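Local coordinates for protein shikimate dehydrogenase (NADP(+)) (Listeria monocytogenes, PDB 3TNL) that probably catalyses the reversible NADPH-linked reduction of 3-dehydroshikimate to shikimate on the pathway to chorismate and the aromatic amino acids, at residues B[196-199]-B[200-204]. Numbering follows the deposited sequence.
Sequences KTVE and KINSK
T197 and I201 lie side by side on the buried face of helix 191-204, the crossover helix of a beta-alpha-beta unit (strands 180-185 and 208-213) in the Rossmann-fold NAD-binding domain. With OG1 beside the backbone N (chi1 -63°), T197 CG2 stands anti to that N and meets I201 CD1 at 3.7 Å. This pair packs tightly: T197 touches T167 and C170, and I201 touches I171 and A174, all on helix 164-175, while I183 and A209 close in from the two strands, and the T197 side chain lies about 6 Å from that of A162, probably part of the NADP(+) site. T197 OG1 bonds back to N193 O and also to a water, which accepts from K200 NZ; the extended K200 chain carries that ammonium on to L117 O. Nearer the flank, V198 CG1 runs beside the amide of N202, 3.4 Å from ND2, and N202 OD1 takes the A209 amide, tying the helix end to the next strand. The i to i+4 backbone bonds continue through the segment, I201 N to T197 O at 2.9 Å with an N-H...O angle of 170°. The outer side is looser: E199, its chain extended beyond CG, is exposed like K196. There S203 bonds twice to E199 O, its N and OG arriving from opposite faces of the carbonyl plane, and OG, at 2.8 Å from that oxygen, also accepts from K204 NZ at 3.1 Å.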
ATOM      1  N   LYS B 196     -16.553   7.046 -32.948  1.00 19.29           N
ATOM      2  CA  LYS B 196     -16.083   8.190 -32.157  1.00 19.93           C
ATOM      3  C   LYS B 196     -14.571   8.418 -32.331  1.00 19.68           C
ATOM      4  O   LYS B 196     -14.113   9.558 -32.492  1.00 20.84           O
ATOM      5  CB  LYS B 196     -16.449   8.019 -30.674  1.00 20.90           C
ATOM      6  CG  LYS B 196     -17.926   8.330 -30.367  1.00 28.17           C
ATOM      7  CD  LYS B 196     -18.173   8.531 -28.853  1.00 38.47           C
ATOM      8  CE  LYS B 196     -17.861   7.307 -28.006  1.00 42.07           C
ATOM      9  NZ  LYS B 196     -18.173   7.554 -26.550  1.00 44.01           N
ATOM     10  N   THR B 197     -13.783   7.337 -32.361  1.00 17.96           N
ATOM     11  CA  THR B 197     -12.354   7.449 -32.560  1.00 17.76           C
ATOM     12  C   THR B 197     -12.032   8.109 -33.916  1.00 17.24           C
ATOM     13  O   THR B 197     -11.147   8.960 -34.003  1.00 19.12           O
ATOM     14  CB  THR B 197     -11.726   6.090 -32.442  1.00 16.58           C
ATOM     15  OG1 THR B 197     -11.945   5.616 -31.100  1.00 17.87           O
ATOM     16  CG2 THR B 197     -10.225   6.115 -32.774  1.00 17.87           C
ATOM     17  N   VAL B 198     -12.726   7.687 -34.959  1.00 16.39           N
ATOM     18  CA  VAL B 198     -12.553   8.285 -36.277  1.00 17.85           C
ATOM     19  C   VAL B 198     -12.810   9.798 -36.233  1.00 18.92           C
ATOM     20  O   VAL B 198     -12.034  10.563 -36.797  1.00 19.74           O
ATOM     21  CB  VAL B 198     -13.465   7.613 -37.313  1.00 18.30           C
ATOM     22  CG1 VAL B 198     -13.518   8.435 -38.625  1.00 20.46           C
ATOM     23  CG2 VAL B 198     -12.958   6.175 -37.576  1.00 16.69           C
ATOM     24  N   GLU B 199     -13.919  10.207 -35.595  1.00 21.00           N
ATOM     25  CA  GLU B 199     -14.303  11.613 -35.487  1.00 23.63           C
ATOM     26  C   GLU B 199     -13.212  12.394 -34.747  1.00 22.60           C
ATOM     27  O   GLU B 199     -12.812  13.473 -35.191  1.00 23.00           O
ATOM     28  CB  GLU B 199     -15.664  11.692 -34.794  1.00 24.43           C
ATOM     29  CG  GLU B 199     -16.378  13.017 -34.741  1.00 34.92           C
ATOM     30  CD  GLU B 199     -17.739  12.883 -34.040  1.00 43.62           C
ATOM     31  OE1 GLU B 199     -18.496  13.877 -34.015  1.00 52.16           O
ATOM     32  OE2 GLU B 199     -18.056  11.774 -33.517  1.00 48.08           O
ATOM     33  N   LYS B 200     -12.726  11.845 -33.639  1.00 21.37           N
ATOM     34  CA  LYS B 200     -11.645  12.482 -32.867  1.00 22.08           C
ATOM     35  C   LYS B 200     -10.366  12.653 -33.677  1.00 22.50           C
ATOM     36  O   LYS B 200      -9.745  13.720 -33.689  1.00 22.39           O
ATOM     37  CB  LYS B 200     -11.303  11.649 -31.630  1.00 22.20           C
ATOM     38  CG  LYS B 200     -12.343  11.610 -30.539  1.00 20.71           C
ATOM     39  CD  LYS B 200     -11.922  10.625 -29.476  1.00 22.56           C
ATOM     40  CE  LYS B 200     -12.902  10.502 -28.329  1.00 25.40           C
ATOM     41  NZ  LYS B 200     -12.502   9.367 -27.439  1.00 23.70           N
ATOM     42  N   ILE B 201      -9.919  11.593 -34.334  1.00 21.02           N
ATOM     43  CA  ILE B 201      -8.719  11.689 -35.108  1.00 19.71           C
ATOM     44  C   ILE B 201      -8.834  12.716 -36.247  1.00 21.20           C
ATOM     45  O   ILE B 201      -7.928  13.536 -36.455  1.00 20.86           O
ATOM     46  CB  ILE B 201      -8.336  10.298 -35.669  1.00 20.06           C
ATOM     47  CG1 ILE B 201      -7.973   9.388 -34.490  1.00 20.62           C
ATOM     48  CG2 ILE B 201      -7.202  10.424 -36.692  1.00 21.03           C
ATOM     49  CD1 ILE B 201      -7.693   7.897 -34.839  1.00 19.10           C
ATOM     50  N   ASN B 202      -9.920  12.654 -36.998  1.00 20.59           N
ATOM     51  CA  ASN B 202     -10.083  13.560 -38.162  1.00 22.18           C
ATOM     52  C   ASN B 202     -10.290  15.011 -37.769  1.00 24.65           C
ATOM     53  O   ASN B 202      -9.931  15.909 -38.530  1.00 25.76           O
ATOM     54  CB  ASN B 202     -11.233  13.097 -39.055  1.00 22.40           C
ATOM     55  CG  ASN B 202     -10.900  11.830 -39.811  1.00 20.93           C
ATOM     56  OD1 ASN B 202      -9.730  11.554 -40.074  1.00 23.85           O
ATOM     57  ND2 ASN B 202     -11.928  11.056 -40.167  1.00 22.06           N
ATOM     58  N   SER B 203     -10.855  15.236 -36.594  1.00 25.24           N
ATOM     59  CA  SER B 203     -11.100  16.622 -36.160  1.00 27.14           C
ATOM     60  C   SER B 203      -9.944  17.225 -35.351  1.00 28.20           C
ATOM     61  O   SER B 203      -9.716  18.449 -35.435  1.00 28.46           O
ATOM     62  CB  SER B 203     -12.435  16.745 -35.411  1.00 28.23           C
ATOM     63  OG  SER B 203     -12.428  16.069 -34.168  1.00 33.72           O
ATOM     64  N   LYS B 204      -9.208  16.408 -34.598  1.00 26.81           N
ATOM     65  CA  LYS B 204      -8.128  16.911 -33.718  1.00 29.31           C
ATOM     66  C   LYS B 204      -6.689  16.685 -34.193  1.00 30.07           C
ATOM     67  O   LYS B 204      -5.746  17.180 -33.567  1.00 32.48           O
ATOM     68  CB  LYS B 204      -8.284  16.336 -32.299  1.00 30.27           C
ATOM     69  CG  LYS B 204      -9.643  16.587 -31.646  1.00 33.60           C
ATOM     70  CD  LYS B 204      -9.949  18.072 -31.523  1.00 40.42           C
ATOM     71  CE  LYS B 204     -11.271  18.347 -30.820  1.00 44.14           C
ATOM     72  NZ  LYS B 204     -12.449  17.887 -31.596  1.00 45.93           N
TER
HETATM   73  O   HOH W   1     -13.118   6.879 -28.913  1.00 23.29           O